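PDB 3DWC: metallocarboxypeptidase from Trypanosoma cruzi, which probably releases C-terminal amino acids other than proline from peptides, as a metal-dependent carboxypeptidase of the M32 family. Local coordinates for residues R217-M220 with D221-K224; S301-A304 with E305-G309. All coordinates share one frame; numbering follows the deposited sequence.

Contact 1 (217-224) covers the last turns of helix 209-222 and the two residues after it; contact 2 (301-309) lies in helix 294-309. Their centres are about 14 Å apart, and they touch through Trp223: its NE1 lies 3.7 Å from Ala304 CB, and its CZ2 packs on Ile308. Contact 1 is partly buried, with Lys224 exposed beside a bound glycine. Contact 2 is buried, closer to the centre of the chain and next to the cobalt site. The chemistry follows the place. Contact 1 combines ordinary helical bonds with aromatic packing and a Schellman end. Contact 2 widens to a pi-type turn and holds a buried carboxylate. Both helices pack against helix 259-276.

Contact 1: R217-M220 with D221-K224; sequences RFFM and DVWK. With GLY (glycine), chain O.
Val222 packs its CG2 methyl over one face of the Phe218 ring, one helical turn back. The methyl carbon is 4.1 Å from the ring centroid and 27° off the ring normal, a CH-pi contact. The nearest ring carbon is Phe218 CE2, 3.7 Å from Val222 CG2. Phe218 holds CG anti to its own backbone N (chi1 172°), which brings the ring alongside the following turn. Val222 CG2 lies beside its backbone N, and it also reaches Phe219 CD1 at 4.1 Å. One methyl thus serves two rings. The Phe219 and Val222 side chains run side by side and point the same way. Phe219 CD1 meets Trp223 CZ3 obliquely at 4.3 Å.

The Trp223 indole turns one edge to the backbone: CE3 sits 3.4 Å from Phe219 O, near the ring plane. That same oxygen accepts a hydrogen bond from Trp223 N at 2.9 Å. The preceding turns are held by Asp221 N to Arg217 O and Val222 N to Phe218 O. Beyond these segments, Phe218 and Phe219 pack on helix 312-326, while Met220 and Trp223 pack on helix 259-276.

Trp223 is the first residue to leave helical geometry. Lys224 follows with positive phi, and its N bonds back to Asp221 O at 2.9 Å. The Lys224 chain is extended until a bend at chi4 (-71°). Its NZ ends 3.1 Å from the N of the bound glycine. The glycine is hydrogen-bonded to Asp454. Lys224 belongs to this glycine pocket with Asp454, Leu455 and Gly456. The arrangement is a Schellman motif: Lys224 is the C-prime residue, and Phe225 N pairs with Met220 O to close the helix beside the pocket.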
ATOM      1  N   ARG B 217      -6.379  15.042  14.176  1.00 30.54           N
ATOM      2  CA  ARG B 217      -6.290  13.785  14.908  1.00 31.41           C
ATOM      3  C   ARG B 217      -7.020  13.887  16.217  1.00 30.89           C
ATOM      4  O   ARG B 217      -7.556  12.896  16.688  1.00 30.82           O
ATOM      5  CB  ARG B 217      -4.839  13.380  15.216  1.00 32.03           C
ATOM      6  CG  ARG B 217      -4.041  13.039  13.982  1.00 33.52           C
ATOM      7  CD  ARG B 217      -2.599  12.583  14.283  1.00 34.32           C
ATOM      8  NE  ARG B 217      -2.040  12.338  12.966  1.00 40.42           N
ATOM      9  CZ  ARG B 217      -2.123  11.184  12.304  1.00 40.24           C
ATOM     10  NH1 ARG B 217      -2.650  10.095  12.875  1.00 39.02           N
ATOM     11  NH2 ARG B 217      -1.618  11.129  11.069  1.00 42.01           N
ATOM     12  N   PHE B 218      -6.952  15.062  16.853  1.00 31.51           N
ATOM     13  CA  PHE B 218      -7.639  15.272  18.114  1.00 30.92           C
ATOM     14  C   PHE B 218      -9.122  15.063  17.862  1.00 30.22           C
ATOM     15  O   PHE B 218      -9.784  14.379  18.616  1.00 28.94           O
ATOM     16  CB  PHE B 218      -7.387  16.662  18.696  1.00 32.02           C
ATOM     17  CG  PHE B 218      -8.242  16.960  19.890  1.00 32.14           C
ATOM     18  CD1 PHE B 218      -7.955  16.402  21.113  1.00 34.71           C
ATOM     19  CD2 PHE B 218      -9.368  17.763  19.776  1.00 34.07           C
ATOM     20  CE1 PHE B 218      -8.768  16.640  22.205  1.00 35.29           C
ATOM     21  CE2 PHE B 218     -10.165  18.014  20.855  1.00 34.28           C
ATOM     22  CZ  PHE B 218      -9.872  17.474  22.074  1.00 34.84           C
ATOM     23  N   PHE B 219      -9.635  15.599  16.756  1.00 29.86           N
ATOM     24  CA  PHE B 219     -11.031  15.409  16.463  1.00 29.89           C
ATOM     25  C   PHE B 219     -11.400  14.014  16.044  1.00 29.63           C
ATOM     26  O   PHE B 219     -12.466  13.524  16.448  1.00 29.69           O
ATOM     27  CB  PHE B 219     -11.606  16.509  15.583  1.00 29.89           C
ATOM     28  CG  PHE B 219     -11.847  17.787  16.340  1.00 31.92           C
ATOM     29  CD1 PHE B 219     -13.006  17.950  17.090  1.00 29.78           C
ATOM     30  CD2 PHE B 219     -10.919  18.826  16.316  1.00 32.43           C
ATOM     31  CE1 PHE B 219     -13.236  19.143  17.809  1.00 32.10           C
ATOM     32  CE2 PHE B 219     -11.148  19.991  16.992  1.00 31.42           C
ATOM     33  CZ  PHE B 219     -12.305  20.157  17.753  1.00 32.10           C
ATOM     34  N   MET B 220     -10.501  13.317  15.347  1.00 28.44           N
ATOM     35  CA  MET B 220     -10.717  11.927  15.108  1.00 28.93           C
ATOM     36  C   MET B 220     -10.815  11.155  16.457  1.00 29.51           C
ATOM     37  O   MET B 220     -11.647  10.250  16.581  1.00 29.64           O
ATOM     38  CB  MET B 220      -9.606  11.369  14.235  1.00 28.34           C
ATOM     39  CG  MET B 220      -9.643  11.956  12.828  1.00 31.24           C
ATOM     40  SD  MET B 220      -8.318  11.412  11.789  1.00 31.55           S
ATOM     41  CE  MET B 220      -8.805   9.719  11.391  1.00 31.35           C
ATOM     42  N   ASP B 221     -10.010  11.526  17.463  1.00 29.23           N
ATOM     43  CA  ASP B 221     -10.169  10.968  18.830  1.00 30.45           C
ATOM     44  C   ASP B 221     -11.518  11.298  19.501  1.00 29.73           C
ATOM     45  O   ASP B 221     -12.127  10.458  20.192  1.00 30.01           O
ATOM     46  CB  ASP B 221      -9.040  11.450  19.756  1.00 31.95           C
ATOM     47  CG  ASP B 221      -7.691  10.804  19.439  1.00 34.96           C
ATOM     48  OD1 ASP B 221      -7.633   9.757  18.735  1.00 41.42           O
ATOM     49  OD2 ASP B 221      -6.671  11.345  19.932  1.00 37.54           O
ATOM     50  N   VAL B 222     -11.996  12.527  19.298  1.00 29.54           N
ATOM     51  CA  VAL B 222     -13.317  12.935  19.774  1.00 28.34           C
ATOM     52  C   VAL B 222     -14.383  12.027  19.159  1.00 27.93           C
ATOM     53  O   VAL B 222     -15.309  11.641  19.835  1.00 25.59           O
ATOM     54  CB  VAL B 222     -13.599  14.445  19.478  1.00 28.34           C
ATOM     55  CG1 VAL B 222     -15.056  14.823  19.734  1.00 26.31           C
ATOM     56  CG2 VAL B 222     -12.606  15.345  20.267  1.00 27.73           C
ATOM     57  N   TRP B 223     -14.236  11.660  17.876  1.00 27.73           N
ATOM     58  CA  TRP B 223     -15.177  10.704  17.260  1.00 28.60           C
ATOM     59  C   TRP B 223     -14.884   9.213  17.556  1.00 28.38           C
ATOM     60  O   TRP B 223     -15.500   8.313  16.979  1.00 27.41           O
ATOM     61  CB  TRP B 223     -15.277  10.942  15.743  1.00 28.45           C
ATOM     62  CG  TRP B 223     -16.473  11.733  15.389  1.00 28.72           C
ATOM     63  CD1 TRP B 223     -17.650  11.258  14.923  1.00 29.22           C
ATOM     64  CD2 TRP B 223     -16.583  13.159  15.376  1.00 31.17           C
ATOM     65  NE1 TRP B 223     -18.512  12.292  14.655  1.00 29.71           N
ATOM     66  CE2 TRP B 223     -17.875  13.472  14.926  1.00 29.20           C
ATOM     67  CE3 TRP B 223     -15.711  14.200  15.693  1.00 28.69           C
ATOM     68  CZ2 TRP B 223     -18.323  14.749  14.837  1.00 27.60           C
ATOM     69  CZ3 TRP B 223     -16.176  15.474  15.608  1.00 29.59           C
ATOM     70  CH2 TRP B 223     -17.460  15.745  15.169  1.00 27.81           C
ATOM     71  N   LYS B 224     -13.905   8.977  18.418  1.00 29.85           N
ATOM     72  CA  LYS B 224     -13.466   7.643  18.828  1.00 29.98           C
ATOM     73  C   LYS B 224     -13.046   6.790  17.647  1.00 29.69           C
ATOM     74  O   LYS B 224     -13.210   5.589  17.642  1.00 28.29           O
ATOM     75  CB  LYS B 224     -14.516   7.008  19.731  1.00 31.40           C
ATOM     76  CG  LYS B 224     -14.974   8.008  20.774  1.00 31.79           C
ATOM     77  CD  LYS B 224     -15.777   7.409  21.841  1.00 32.29           C
ATOM     78  CE  LYS B 224     -16.423   8.514  22.714  1.00 35.45           C
ATOM     79  NZ  LYS B 224     -15.463   9.322  23.632  1.00 36.33           N
TER
HETATM   80  N   GLY O 701     -18.179  10.011  24.869  1.00 38.66           N
HETATM   81  CA  GLY O 701     -17.782   9.113  25.989  1.00 40.51           C
HETATM   82  C   GLY O 701     -18.553   7.811  26.103  1.00 40.64           C
HETATM   83  O   GLY O 701     -18.006   6.722  25.845  1.00 40.56           O

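Contact 2: S301-A304 with E305-G309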
ATOM      1  N   SER B 301     -21.491  10.606   6.944  1.00 29.23           N
ATOM      2  CA  SER B 301     -20.495  11.668   6.879  1.00 28.31           C
ATOM      3  C   SER B 301     -21.111  13.010   7.287  1.00 27.06           C
ATOM      4  O   SER B 301     -20.495  13.852   7.987  1.00 25.58           O
ATOM      5  CB  SER B 301     -19.932  11.737   5.471  1.00 28.76           C
ATOM      6  OG  SER B 301     -20.998  11.844   4.565  1.00 31.52           O
ATOM      7  N   LEU B 302     -22.312  13.247   6.798  1.00 27.02           N
ATOM      8  CA  LEU B 302     -22.987  14.535   7.017  1.00 27.28           C
ATOM      9  C   LEU B 302     -23.627  14.661   8.380  1.00 27.29           C
ATOM     10  O   LEU B 302     -23.807  15.758   8.909  1.00 28.00           O
ATOM     11  CB  LEU B 302     -23.977  14.825   5.900  1.00 27.35           C
ATOM     12  CG  LEU B 302     -23.322  15.028   4.530  1.00 28.10           C
ATOM     13  CD1 LEU B 302     -24.395  15.153   3.445  1.00 27.28           C
ATOM     14  CD2 LEU B 302     -22.402  16.219   4.494  1.00 25.57           C
ATOM     15  N   PHE B 303     -23.952  13.555   8.981  1.00 28.23           N
ATOM     16  CA  PHE B 303     -24.314  13.575  10.390  1.00 28.40           C
ATOM     17  C   PHE B 303     -23.156  14.144  11.233  1.00 29.67           C
ATOM     18  O   PHE B 303     -23.342  15.049  12.068  1.00 28.40           O
ATOM     19  CB  PHE B 303     -24.666  12.161  10.808  1.00 29.01           C
ATOM     20  CG  PHE B 303     -25.266  12.073  12.172  1.00 28.59           C
ATOM     21  CD1 PHE B 303     -26.621  12.077  12.341  1.00 28.27           C
ATOM     22  CD2 PHE B 303     -24.447  11.982  13.282  1.00 28.05           C
ATOM     23  CE1 PHE B 303     -27.179  11.974  13.619  1.00 28.11           C
ATOM     24  CE2 PHE B 303     -24.981  11.826  14.571  1.00 29.21           C
ATOM     25  CZ  PHE B 303     -26.362  11.846  14.736  1.00 28.68           C
ATOM     26  N   ALA B 304     -21.944  13.657  10.948  1.00 28.47           N
ATOM     27  CA  ALA B 304     -20.740  14.144  11.599  1.00 28.57           C
ATOM     28  C   ALA B 304     -20.469  15.595  11.264  1.00 27.64           C
ATOM     29  O   ALA B 304     -20.379  16.441  12.143  1.00 28.17           O
ATOM     30  CB  ALA B 304     -19.461  13.242  11.237  1.00 26.30           C
ATOM     31  N   GLU B 305     -20.320  15.877   9.990  1.00 28.58           N
ATOM     32  CA  GLU B 305     -19.986  17.190   9.538  1.00 29.11           C
ATOM     33  C   GLU B 305     -21.042  18.225   9.805  1.00 29.15           C
ATOM     34  O   GLU B 305     -20.738  19.285  10.366  1.00 28.94           O
ATOM     35  CB  GLU B 305     -19.656  17.173   8.034  1.00 29.51           C
ATOM     36  CG  GLU B 305     -19.080  18.449   7.598  1.00 29.98           C
ATOM     37  CD  GLU B 305     -19.056  18.654   6.104  1.00 30.68           C
ATOM     38  OE1 GLU B 305     -19.313  17.729   5.327  1.00 34.37           O
ATOM     39  OE2 GLU B 305     -18.758  19.783   5.727  1.00 34.68           O
ATOM     40  N   MET B 306     -22.279  17.950   9.375  1.00 29.67           N
ATOM     41  CA  MET B 306     -23.310  18.998   9.350  1.00 30.54           C
ATOM     42  C   MET B 306     -24.115  19.043  10.622  1.00 30.89           C
ATOM     43  O   MET B 306     -24.328  20.115  11.191  1.00 31.51           O
ATOM     44  CB  MET B 306     -24.247  18.842   8.141  1.00 31.98           C
ATOM     45  CG  MET B 306     -23.546  18.886   6.770  1.00 30.96           C
ATOM     46  SD  MET B 306     -22.714  20.460   6.592  1.00 32.93           S
ATOM     47  CE  MET B 306     -22.326  20.547   4.842  1.00 33.01           C
ATOM     48  N   GLN B 307     -24.540  17.883  11.084  1.00 30.42           N
ATOM     49  CA  GLN B 307     -25.400  17.817  12.252  1.00 30.06           C
ATOM     50  C   GLN B 307     -24.653  18.097  13.542  1.00 30.61           C
ATOM     51  O   GLN B 307     -25.218  18.703  14.456  1.00 31.04           O
ATOM     52  CB  GLN B 307     -26.154  16.490  12.316  1.00 30.33           C
ATOM     53  CG  GLN B 307     -27.152  16.258  11.172  1.00 27.75           C
ATOM     54  CD  GLN B 307     -28.290  17.270  11.139  1.00 30.23           C
ATOM     55  OE1 GLN B 307     -28.757  17.647  10.072  1.00 31.80           O
ATOM     56  NE2 GLN B 307     -28.772  17.669  12.293  1.00 25.91           N
ATOM     57  N   ILE B 308     -23.399  17.675  13.628  1.00 29.11           N
ATOM     58  CA  ILE B 308     -22.579  17.960  14.777  1.00 29.53           C
ATOM     59  C   ILE B 308     -21.588  19.082  14.445  1.00 29.54           C
ATOM     60  O   ILE B 308     -21.573  20.141  15.087  1.00 29.00           O
ATOM     61  CB  ILE B 308     -21.808  16.706  15.266  1.00 28.86           C
ATOM     62  CG1 ILE B 308     -22.794  15.613  15.672  1.00 28.93           C
ATOM     63  CG2 ILE B 308     -20.815  17.092  16.440  1.00 28.58           C
ATOM     64  CD1 ILE B 308     -22.171  14.271  15.962  1.00 28.52           C
ATOM     65  N   GLY B 309     -20.775  18.834  13.438  1.00 29.86           N
ATOM     66  CA  GLY B 309     -19.655  19.734  13.055  1.00 31.01           C
ATOM     67  C   GLY B 309     -19.914  21.213  12.852  1.00 31.43           C
ATOM     68  O   GLY B 309     -19.077  22.044  13.222  1.00 34.12           O
TER
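Ser301 O accepts a nearly straight hydrogen bond from Glu305 N at 2.9 Å, with an N-H...O angle of 174°. This is a regular helical bond. The Ser301 hydroxyl turns back to Glu298 O, the carbonyl of a cobalt ligand, and its side chain lies about 4 Å from the metal.

Leu302 O takes two donors, Met306 N at 2.7 Å and Gln307 N at 3.1 Å. Gln307 N lies in the carbonyl plane, whereas Met306 N is tilted 32° from it. The helix changes here from four-residue to five-residue steps. Leu302 CD2 packs on Met306 CG at 3.7 Å, the two chains side by side. The same methyl lies alongside Glu305 OE1 at 3.5 Å. Glu305 puts CG anti to its backbone N (chi1 -170°) and stays extended beyond it. This carries OE1 to a hydrogen bond with His267 ND1, while OE2 forms a salt bridge with Arg310.

Phe303 crosses Ile308 obliquely, with its CE2 meeting Ile308 CD1 at 4.0 Å. Ile308 N gives Phe303 O a weak bond. The Phe303 ring also packs on helices 421-441 and 456-467.

Ala304 O accepts from Gly309 N at 2.7 Å, which completes the wide turn.

The last bonds here thus follow a pi-type turn. The site is the HExxH cobalt centre, with His267, His271 and Glu298 as ligands. Glu305 is a second-shell carboxylate that probably orients and polarises His267.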